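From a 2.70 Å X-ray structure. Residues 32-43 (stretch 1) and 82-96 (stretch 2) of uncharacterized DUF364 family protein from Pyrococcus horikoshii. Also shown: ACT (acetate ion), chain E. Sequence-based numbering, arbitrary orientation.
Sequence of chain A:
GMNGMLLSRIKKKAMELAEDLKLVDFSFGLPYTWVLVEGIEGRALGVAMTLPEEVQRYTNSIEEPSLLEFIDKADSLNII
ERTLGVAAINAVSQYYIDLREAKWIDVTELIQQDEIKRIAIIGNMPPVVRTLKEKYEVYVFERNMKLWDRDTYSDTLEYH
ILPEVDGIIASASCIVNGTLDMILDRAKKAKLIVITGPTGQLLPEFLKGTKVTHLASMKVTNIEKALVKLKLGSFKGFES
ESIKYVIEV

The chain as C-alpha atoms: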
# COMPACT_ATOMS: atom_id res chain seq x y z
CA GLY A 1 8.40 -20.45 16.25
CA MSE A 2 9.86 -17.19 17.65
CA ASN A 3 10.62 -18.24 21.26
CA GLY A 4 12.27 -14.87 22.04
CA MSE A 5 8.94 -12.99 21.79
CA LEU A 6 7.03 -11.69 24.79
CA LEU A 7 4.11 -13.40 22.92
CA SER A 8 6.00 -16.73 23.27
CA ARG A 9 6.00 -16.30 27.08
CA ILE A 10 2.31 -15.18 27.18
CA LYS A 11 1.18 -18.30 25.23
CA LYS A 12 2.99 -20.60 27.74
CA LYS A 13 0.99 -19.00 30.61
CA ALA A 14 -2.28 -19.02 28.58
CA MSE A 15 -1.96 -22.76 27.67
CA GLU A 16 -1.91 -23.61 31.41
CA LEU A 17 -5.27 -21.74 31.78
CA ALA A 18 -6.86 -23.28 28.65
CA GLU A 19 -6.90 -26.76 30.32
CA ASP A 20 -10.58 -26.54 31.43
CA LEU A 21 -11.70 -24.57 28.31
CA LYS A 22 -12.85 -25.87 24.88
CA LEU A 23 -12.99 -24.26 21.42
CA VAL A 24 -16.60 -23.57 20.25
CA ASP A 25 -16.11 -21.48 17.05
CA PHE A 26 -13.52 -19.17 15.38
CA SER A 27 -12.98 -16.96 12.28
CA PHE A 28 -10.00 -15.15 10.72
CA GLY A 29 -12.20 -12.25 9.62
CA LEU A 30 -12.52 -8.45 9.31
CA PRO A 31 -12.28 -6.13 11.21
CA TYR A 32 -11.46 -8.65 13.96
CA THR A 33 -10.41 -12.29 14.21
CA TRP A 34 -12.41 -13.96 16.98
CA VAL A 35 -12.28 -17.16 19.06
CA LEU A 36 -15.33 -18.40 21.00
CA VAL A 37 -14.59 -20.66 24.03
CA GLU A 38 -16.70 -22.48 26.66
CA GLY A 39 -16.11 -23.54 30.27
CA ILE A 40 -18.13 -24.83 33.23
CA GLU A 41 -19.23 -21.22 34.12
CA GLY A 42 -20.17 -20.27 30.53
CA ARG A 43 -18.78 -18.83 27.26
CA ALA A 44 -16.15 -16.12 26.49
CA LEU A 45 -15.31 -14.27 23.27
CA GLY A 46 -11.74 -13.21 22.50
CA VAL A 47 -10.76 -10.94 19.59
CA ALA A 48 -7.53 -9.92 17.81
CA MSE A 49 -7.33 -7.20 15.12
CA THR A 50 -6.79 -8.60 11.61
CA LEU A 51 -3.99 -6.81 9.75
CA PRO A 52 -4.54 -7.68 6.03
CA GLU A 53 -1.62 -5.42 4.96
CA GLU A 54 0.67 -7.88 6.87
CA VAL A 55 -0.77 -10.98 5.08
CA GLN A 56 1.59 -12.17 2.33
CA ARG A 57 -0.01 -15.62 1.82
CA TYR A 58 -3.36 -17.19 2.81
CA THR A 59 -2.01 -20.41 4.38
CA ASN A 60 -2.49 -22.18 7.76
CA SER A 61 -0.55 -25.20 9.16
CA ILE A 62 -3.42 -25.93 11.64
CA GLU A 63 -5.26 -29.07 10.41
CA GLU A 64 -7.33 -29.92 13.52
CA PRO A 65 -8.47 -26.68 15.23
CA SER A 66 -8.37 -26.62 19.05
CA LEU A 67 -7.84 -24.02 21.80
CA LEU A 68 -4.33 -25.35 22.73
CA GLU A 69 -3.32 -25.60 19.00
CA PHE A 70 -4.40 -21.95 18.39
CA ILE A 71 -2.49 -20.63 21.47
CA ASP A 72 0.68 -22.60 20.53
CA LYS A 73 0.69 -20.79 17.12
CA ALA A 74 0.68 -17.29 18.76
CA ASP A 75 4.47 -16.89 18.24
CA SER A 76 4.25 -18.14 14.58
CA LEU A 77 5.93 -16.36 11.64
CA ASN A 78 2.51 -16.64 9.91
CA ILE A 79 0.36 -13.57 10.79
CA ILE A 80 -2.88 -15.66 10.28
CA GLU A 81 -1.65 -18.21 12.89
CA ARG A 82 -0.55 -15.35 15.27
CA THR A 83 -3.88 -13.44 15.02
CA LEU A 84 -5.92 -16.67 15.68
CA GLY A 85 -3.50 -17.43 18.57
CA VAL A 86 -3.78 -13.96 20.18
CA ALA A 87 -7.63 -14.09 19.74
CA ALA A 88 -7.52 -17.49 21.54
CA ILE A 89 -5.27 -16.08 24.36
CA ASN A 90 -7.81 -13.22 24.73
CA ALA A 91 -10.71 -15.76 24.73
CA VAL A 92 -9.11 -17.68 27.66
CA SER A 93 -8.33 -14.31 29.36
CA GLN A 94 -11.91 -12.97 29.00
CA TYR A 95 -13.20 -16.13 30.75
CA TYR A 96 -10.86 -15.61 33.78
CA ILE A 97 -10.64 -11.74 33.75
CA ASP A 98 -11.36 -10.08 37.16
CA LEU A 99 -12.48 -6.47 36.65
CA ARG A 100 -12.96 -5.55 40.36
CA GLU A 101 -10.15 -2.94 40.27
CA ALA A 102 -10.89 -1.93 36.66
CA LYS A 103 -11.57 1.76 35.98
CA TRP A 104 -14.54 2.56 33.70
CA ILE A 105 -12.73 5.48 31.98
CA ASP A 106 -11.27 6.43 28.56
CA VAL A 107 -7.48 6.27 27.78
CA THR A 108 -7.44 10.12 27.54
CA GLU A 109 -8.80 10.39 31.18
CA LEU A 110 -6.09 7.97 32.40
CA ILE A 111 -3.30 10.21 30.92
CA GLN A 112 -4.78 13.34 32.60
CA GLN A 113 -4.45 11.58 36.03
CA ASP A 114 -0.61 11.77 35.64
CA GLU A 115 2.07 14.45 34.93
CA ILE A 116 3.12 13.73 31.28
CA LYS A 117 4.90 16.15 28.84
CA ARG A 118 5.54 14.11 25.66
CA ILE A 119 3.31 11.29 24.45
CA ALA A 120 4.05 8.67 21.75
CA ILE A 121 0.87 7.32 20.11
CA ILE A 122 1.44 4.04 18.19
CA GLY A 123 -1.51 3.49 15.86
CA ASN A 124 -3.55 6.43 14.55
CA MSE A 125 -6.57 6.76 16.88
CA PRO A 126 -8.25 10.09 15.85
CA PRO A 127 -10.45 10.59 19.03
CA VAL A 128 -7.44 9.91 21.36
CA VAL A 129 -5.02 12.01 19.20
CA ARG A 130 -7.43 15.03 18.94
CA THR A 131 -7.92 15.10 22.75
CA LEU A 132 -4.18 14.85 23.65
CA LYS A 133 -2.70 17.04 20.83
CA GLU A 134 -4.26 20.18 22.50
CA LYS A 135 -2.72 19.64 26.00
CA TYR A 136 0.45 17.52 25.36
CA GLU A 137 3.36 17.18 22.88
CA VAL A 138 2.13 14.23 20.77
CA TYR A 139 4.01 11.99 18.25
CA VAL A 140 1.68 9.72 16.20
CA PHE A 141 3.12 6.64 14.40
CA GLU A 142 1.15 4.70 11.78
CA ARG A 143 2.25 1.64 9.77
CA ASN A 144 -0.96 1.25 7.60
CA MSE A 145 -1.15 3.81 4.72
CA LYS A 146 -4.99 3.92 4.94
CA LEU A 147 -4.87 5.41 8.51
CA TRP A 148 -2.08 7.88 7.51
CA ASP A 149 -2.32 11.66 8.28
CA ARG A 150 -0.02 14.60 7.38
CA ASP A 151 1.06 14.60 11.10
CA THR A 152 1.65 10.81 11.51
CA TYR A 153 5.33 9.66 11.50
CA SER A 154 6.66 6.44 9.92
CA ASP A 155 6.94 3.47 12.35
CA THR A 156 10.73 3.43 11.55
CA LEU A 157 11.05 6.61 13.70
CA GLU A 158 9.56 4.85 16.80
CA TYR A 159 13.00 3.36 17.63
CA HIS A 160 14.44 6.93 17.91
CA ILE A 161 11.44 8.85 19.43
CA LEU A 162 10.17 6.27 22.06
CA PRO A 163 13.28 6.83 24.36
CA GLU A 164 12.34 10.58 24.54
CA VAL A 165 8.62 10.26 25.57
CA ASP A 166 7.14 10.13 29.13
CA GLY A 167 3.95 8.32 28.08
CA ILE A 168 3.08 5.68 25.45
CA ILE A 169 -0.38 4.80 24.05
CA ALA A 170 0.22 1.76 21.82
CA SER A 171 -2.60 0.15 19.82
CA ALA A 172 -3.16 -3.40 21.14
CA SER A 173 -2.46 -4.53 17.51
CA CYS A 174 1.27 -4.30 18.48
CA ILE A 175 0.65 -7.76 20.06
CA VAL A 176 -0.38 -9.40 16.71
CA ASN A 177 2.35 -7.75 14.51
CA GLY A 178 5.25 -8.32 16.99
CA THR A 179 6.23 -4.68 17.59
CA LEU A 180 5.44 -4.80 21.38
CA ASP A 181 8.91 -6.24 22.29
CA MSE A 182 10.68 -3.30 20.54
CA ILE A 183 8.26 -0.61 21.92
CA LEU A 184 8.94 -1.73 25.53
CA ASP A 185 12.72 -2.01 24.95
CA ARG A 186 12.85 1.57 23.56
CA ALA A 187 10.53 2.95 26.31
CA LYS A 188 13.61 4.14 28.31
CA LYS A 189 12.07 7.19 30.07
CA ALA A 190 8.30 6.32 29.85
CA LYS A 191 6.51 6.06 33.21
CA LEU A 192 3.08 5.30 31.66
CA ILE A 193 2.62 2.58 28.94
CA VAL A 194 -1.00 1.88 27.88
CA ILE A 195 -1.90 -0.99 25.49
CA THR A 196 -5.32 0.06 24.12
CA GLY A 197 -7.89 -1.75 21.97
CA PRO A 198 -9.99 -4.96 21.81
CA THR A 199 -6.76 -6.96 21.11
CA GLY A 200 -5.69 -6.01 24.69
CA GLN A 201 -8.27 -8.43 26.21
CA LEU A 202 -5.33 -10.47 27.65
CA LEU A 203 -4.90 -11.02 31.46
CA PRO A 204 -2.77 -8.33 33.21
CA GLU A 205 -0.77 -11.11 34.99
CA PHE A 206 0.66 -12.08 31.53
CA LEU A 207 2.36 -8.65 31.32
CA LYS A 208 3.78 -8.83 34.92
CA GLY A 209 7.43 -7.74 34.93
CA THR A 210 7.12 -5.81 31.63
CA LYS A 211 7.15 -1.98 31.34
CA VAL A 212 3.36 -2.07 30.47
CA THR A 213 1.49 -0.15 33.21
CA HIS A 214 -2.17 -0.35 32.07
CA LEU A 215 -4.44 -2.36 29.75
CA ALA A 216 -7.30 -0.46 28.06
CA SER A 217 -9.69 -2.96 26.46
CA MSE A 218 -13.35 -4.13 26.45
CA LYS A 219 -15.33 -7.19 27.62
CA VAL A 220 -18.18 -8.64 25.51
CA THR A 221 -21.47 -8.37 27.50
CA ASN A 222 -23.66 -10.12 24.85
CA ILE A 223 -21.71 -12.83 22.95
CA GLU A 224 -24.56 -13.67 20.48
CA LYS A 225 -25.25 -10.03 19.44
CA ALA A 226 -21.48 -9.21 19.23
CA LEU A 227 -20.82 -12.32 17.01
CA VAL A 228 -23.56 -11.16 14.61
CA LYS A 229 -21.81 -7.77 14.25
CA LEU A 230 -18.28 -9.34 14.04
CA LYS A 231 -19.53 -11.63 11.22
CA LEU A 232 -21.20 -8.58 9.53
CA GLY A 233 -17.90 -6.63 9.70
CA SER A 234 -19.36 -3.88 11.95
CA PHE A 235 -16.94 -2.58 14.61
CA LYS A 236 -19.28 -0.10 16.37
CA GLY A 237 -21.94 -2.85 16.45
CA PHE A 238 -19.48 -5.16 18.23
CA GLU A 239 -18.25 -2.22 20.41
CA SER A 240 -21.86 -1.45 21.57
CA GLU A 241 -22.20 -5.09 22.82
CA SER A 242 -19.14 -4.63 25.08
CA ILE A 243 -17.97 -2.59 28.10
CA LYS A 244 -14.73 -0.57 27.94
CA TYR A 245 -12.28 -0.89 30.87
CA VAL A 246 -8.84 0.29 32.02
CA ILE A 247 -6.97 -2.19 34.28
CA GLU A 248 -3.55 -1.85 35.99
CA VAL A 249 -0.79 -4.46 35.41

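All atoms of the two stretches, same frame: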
# COMPACT_ATOMS: atom_id res chain seq x y z
N TYR A 32 -12.11 -7.89 12.91
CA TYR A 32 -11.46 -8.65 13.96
C TYR A 32 -11.54 -10.14 13.76
O TYR A 32 -12.57 -10.66 13.30
CB TYR A 32 -12.05 -8.28 15.33
CG TYR A 32 -11.55 -6.96 15.85
CD1 TYR A 32 -12.15 -5.77 15.47
CD2 TYR A 32 -10.45 -6.89 16.70
CE1 TYR A 32 -11.65 -4.54 15.88
CE2 TYR A 32 -9.95 -5.67 17.15
CZ TYR A 32 -10.55 -4.49 16.73
OH TYR A 32 -10.07 -3.28 17.16
N THR A 33 -10.45 -10.84 14.12
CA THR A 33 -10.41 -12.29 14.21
C THR A 33 -10.93 -12.64 15.59
O THR A 33 -10.58 -11.95 16.56
CB THR A 33 -8.96 -12.80 14.01
OG1 THR A 33 -8.54 -12.50 12.68
CG2 THR A 33 -8.82 -14.28 14.29
N TRP A 34 -11.83 -13.62 15.69
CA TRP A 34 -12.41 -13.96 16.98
C TRP A 34 -12.33 -15.44 17.28
O TRP A 34 -12.30 -16.27 16.37
CB TRP A 34 -13.85 -13.45 17.09
CG TRP A 34 -14.76 -13.94 16.00
CD1 TRP A 34 -15.05 -13.30 14.83
CD2 TRP A 34 -15.52 -15.15 15.99
NE1 TRP A 34 -15.95 -14.04 14.10
CE2 TRP A 34 -16.26 -15.18 14.79
CE3 TRP A 34 -15.64 -16.22 16.89
CZ2 TRP A 34 -17.10 -16.24 14.46
CZ3 TRP A 34 -16.47 -17.28 16.56
CH2 TRP A 34 -17.19 -17.28 15.36
N VAL A 35 -12.30 -15.78 18.58
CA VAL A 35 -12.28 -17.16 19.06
C VAL A 35 -13.30 -17.29 20.18
O VAL A 35 -13.22 -16.55 21.17
CB VAL A 35 -10.85 -17.60 19.51
CG1 VAL A 35 -10.91 -18.88 20.33
CG2 VAL A 35 -9.92 -17.76 18.31
N LEU A 36 -14.30 -18.16 19.99
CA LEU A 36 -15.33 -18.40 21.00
C LEU A 36 -14.98 -19.66 21.81
O LEU A 36 -14.71 -20.71 21.23
CB LEU A 36 -16.71 -18.56 20.32
CG LEU A 36 -17.92 -18.68 21.24
CD1 LEU A 36 -18.04 -17.47 22.17
CD2 LEU A 36 -19.20 -18.87 20.44
N VAL A 37 -14.92 -19.53 23.15
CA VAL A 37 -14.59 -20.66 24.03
C VAL A 37 -15.70 -20.93 25.04
O VAL A 37 -16.55 -20.06 25.26
CB VAL A 37 -13.20 -20.48 24.73
CG1 VAL A 37 -12.07 -20.41 23.71
CG2 VAL A 37 -13.19 -19.26 25.66
N GLU A 38 -15.69 -22.12 25.66
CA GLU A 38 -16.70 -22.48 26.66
C GLU A 38 -16.09 -23.24 27.83
O GLU A 38 -15.28 -24.16 27.63
CB GLU A 38 -17.83 -23.30 26.02
CG GLU A 38 -19.02 -23.54 26.94
CD GLU A 38 -20.22 -24.17 26.27
OE1 GLU A 38 -20.03 -24.98 25.34
OE2 GLU A 38 -21.36 -23.89 26.72
N GLY A 39 -16.50 -22.87 29.04
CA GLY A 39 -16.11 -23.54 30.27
C GLY A 39 -17.30 -23.97 31.09
O GLY A 39 -18.44 -23.91 30.61
N ILE A 40 -17.06 -24.39 32.33
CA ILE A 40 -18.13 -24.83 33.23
C ILE A 40 -19.04 -23.65 33.66
O ILE A 40 -20.24 -23.84 33.86
CB ILE A 40 -17.52 -25.60 34.45
CG1 ILE A 40 -16.97 -27.00 34.01
CG2 ILE A 40 -18.50 -25.72 35.59
CD1 ILE A 40 -18.09 -28.07 33.49
N GLU A 41 -18.48 -22.42 33.72
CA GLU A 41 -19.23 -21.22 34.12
C GLU A 41 -19.99 -20.58 32.95
O GLU A 41 -20.97 -19.87 33.19
CB GLU A 41 -18.30 -20.21 34.79
CG GLU A 41 -17.85 -20.63 36.17
CD GLU A 41 -16.69 -19.82 36.70
OE1 GLU A 41 -16.91 -18.68 37.15
OE2 GLU A 41 -15.54 -20.33 36.66
N GLY A 42 -19.53 -20.82 31.72
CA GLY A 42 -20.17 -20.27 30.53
C GLY A 42 -19.22 -20.05 29.36
O GLY A 42 -18.17 -20.71 29.28
N ARG A 43 -19.58 -19.12 28.45
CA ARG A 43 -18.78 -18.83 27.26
C ARG A 43 -18.01 -17.50 27.36
O ARG A 43 -18.39 -16.62 28.14
CB ARG A 43 -19.66 -18.85 25.99
CG ARG A 43 -20.10 -20.23 25.57
CD ARG A 43 -20.91 -20.20 24.29
NE ARG A 43 -21.25 -21.55 23.84
CZ ARG A 43 -21.95 -21.81 22.74
NH1 ARG A 43 -22.38 -20.81 21.97
NH2 ARG A 43 -22.22 -23.06 22.40
N ARG A 82 -0.75 -16.24 14.11
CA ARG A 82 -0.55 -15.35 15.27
C ARG A 82 -1.86 -14.72 15.70
O ARG A 82 -2.18 -14.71 16.90
CB ARG A 82 0.46 -14.23 14.94
CG ARG A 82 1.90 -14.63 15.08
CD ARG A 82 2.79 -13.44 15.42
NE ARG A 82 2.71 -12.36 14.42
CZ ARG A 82 3.41 -12.35 13.29
NH1 ARG A 82 4.20 -13.36 12.97
NH2 ARG A 82 3.30 -11.33 12.44
N THR A 83 -2.61 -14.12 14.74
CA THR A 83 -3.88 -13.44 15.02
C THR A 83 -4.90 -14.40 15.65
O THR A 83 -5.51 -14.05 16.67
CB THR A 83 -4.42 -12.74 13.76
OG1 THR A 83 -3.34 -12.06 13.11
CG2 THR A 83 -5.54 -11.77 14.07
N LEU A 84 -5.02 -15.64 15.11
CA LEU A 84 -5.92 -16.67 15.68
C LEU A 84 -5.44 -17.10 17.08
O LEU A 84 -6.26 -17.39 17.96
CB LEU A 84 -6.01 -17.89 14.75
CG LEU A 84 -6.98 -17.76 13.56
CD1 LEU A 84 -6.61 -18.73 12.45
CD2 LEU A 84 -8.42 -17.97 14.00
N GLY A 85 -4.11 -17.10 17.28
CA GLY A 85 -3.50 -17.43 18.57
C GLY A 85 -3.73 -16.38 19.63
O GLY A 85 -4.09 -16.71 20.76
N VAL A 86 -3.53 -15.09 19.27
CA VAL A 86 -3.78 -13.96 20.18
C VAL A 86 -5.29 -13.86 20.52
O VAL A 86 -5.63 -13.67 21.69
CB VAL A 86 -3.23 -12.63 19.59
CG1 VAL A 86 -3.68 -11.43 20.42
CG2 VAL A 86 -1.70 -12.68 19.50
N ALA A 87 -6.18 -14.07 19.52
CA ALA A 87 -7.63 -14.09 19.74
C ALA A 87 -8.02 -15.21 20.71
O ALA A 87 -8.90 -15.03 21.54
CB ALA A 87 -8.37 -14.26 18.42
N ALA A 88 -7.30 -16.35 20.64
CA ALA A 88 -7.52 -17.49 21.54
C ALA A 88 -7.00 -17.19 22.95
O ALA A 88 -7.64 -17.57 23.93
CB ALA A 88 -6.85 -18.74 20.99
N ILE A 89 -5.83 -16.50 23.05
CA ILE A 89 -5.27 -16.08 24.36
C ILE A 89 -6.25 -15.11 25.03
O ILE A 89 -6.51 -15.24 26.23
CB ILE A 89 -3.84 -15.46 24.20
CG1 ILE A 89 -2.82 -16.51 23.74
CG2 ILE A 89 -3.38 -14.77 25.51
CD1 ILE A 89 -1.49 -15.95 23.30
N ASN A 90 -6.82 -14.18 24.24
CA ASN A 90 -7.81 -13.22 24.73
C ASN A 90 -9.10 -13.92 25.15
O ASN A 90 -9.72 -13.52 26.13
CB ASN A 90 -8.09 -12.16 23.67
CG ASN A 90 -6.91 -11.25 23.40
OD1 ASN A 90 -6.00 -11.09 24.23
ND2 ASN A 90 -6.91 -10.61 22.25
N ALA A 91 -9.51 -14.98 24.40
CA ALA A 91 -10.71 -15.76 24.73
C ALA A 91 -10.57 -16.40 26.10
O ALA A 91 -11.47 -16.25 26.94
CB ALA A 91 -10.93 -16.83 23.67
N VAL A 92 -9.41 -17.05 26.36
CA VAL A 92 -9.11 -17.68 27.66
C VAL A 92 -9.06 -16.61 28.76
O VAL A 92 -9.60 -16.81 29.85
CB VAL A 92 -7.78 -18.50 27.59
CG1 VAL A 92 -7.37 -19.01 28.97
CG2 VAL A 92 -7.90 -19.65 26.60
N SER A 93 -8.46 -15.44 28.43
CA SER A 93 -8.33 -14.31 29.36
C SER A 93 -9.67 -13.73 29.75
O SER A 93 -9.90 -13.45 30.91
CB SER A 93 -7.45 -13.23 28.74
OG SER A 93 -6.16 -13.72 28.43
N GLN A 94 -10.58 -13.54 28.76
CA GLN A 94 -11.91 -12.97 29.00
C GLN A 94 -12.80 -13.87 29.86
O GLN A 94 -13.74 -13.38 30.51
CB GLN A 94 -12.60 -12.63 27.66
CG GLN A 94 -11.95 -11.47 26.92
CD GLN A 94 -12.18 -10.15 27.60
OE1 GLN A 94 -13.26 -9.58 27.53
NE2 GLN A 94 -11.16 -9.62 28.25
N TYR A 95 -12.49 -15.18 29.90
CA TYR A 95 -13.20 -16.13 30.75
C TYR A 95 -12.75 -15.96 32.22
O TYR A 95 -13.58 -16.03 33.13
CB TYR A 95 -12.94 -17.57 30.27
CG TYR A 95 -13.69 -18.63 31.05
CD1 TYR A 95 -14.98 -19.01 30.68
CD2 TYR A 95 -13.10 -19.30 32.11
CE1 TYR A 95 -15.67 -20.01 31.38
CE2 TYR A 95 -13.78 -20.29 32.82
CZ TYR A 95 -15.07 -20.64 32.45
OH TYR A 95 -15.73 -21.62 33.14
N TYR A 96 -11.44 -15.70 32.44
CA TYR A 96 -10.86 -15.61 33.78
C TYR A 96 -10.61 -14.16 34.26
O TYR A 96 -10.17 -13.97 35.40
CB TYR A 96 -9.56 -16.43 33.85
CG TYR A 96 -9.78 -17.92 33.68
CD1 TYR A 96 -10.40 -18.67 34.67
CD2 TYR A 96 -9.28 -18.59 32.57
CE1 TYR A 96 -10.57 -20.05 34.54
CE2 TYR A 96 -9.44 -19.96 32.43
CZ TYR A 96 -10.09 -20.69 33.41
OH TYR A 96 -10.26 -22.05 33.28
C ACT E . -6.87 -3.13 18.51
O ACT E . -5.85 -3.62 18.89
OXT ACT E . -7.76 -3.85 18.20
CH3 ACT E . -7.02 -1.62 18.41

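A helix can lie close against a strand when its facing residues are small, and this DUF364 family protein offers a worked example. Strand 32-38 and helix 82-96 run at 44° to each other, their axes approaching to 6.9 Å. Strand alternation sends the CA-to-CB bonds of Thr33, Val35 and Val37 toward the helix, while those of Trp34 and Leu36 point away.

Apolar packing dominates the strand. Val35 sits over a patch of alanines, its CG2 lying 3.8 Å from Ala87 CB and its CG1 3.9 Å from Ala91 CB. Two residues along the strand, Val37 CG1 meets the same Ala91 CB at 3.8 Å. Alanine ends at CB, and the strand backbone itself touches that methyl: Val35 O lies 3.4 Å from Ala91 CB. At the other end, Thr33 CG2 packs on Leu84 CD2 at 3.7 Å.

Polar contact is concentrated beyond the strand, on Tyr95, the residue most covered by the opposing stretch. Glu41 N donates a nearly straight hydrogen bond to Tyr95 OH (2.9 Å, 164°); Ile40 N, 3.2 Å from Tyr95 OH, is poorly angled and makes none. Gly42 O approaches the ring edge, 3.3 Å from Tyr95 CE1, while also accepting a hydrogen bond from Gly39 N at 2.7 Å. A CB on Gly39 would clash with Tyr95 OH.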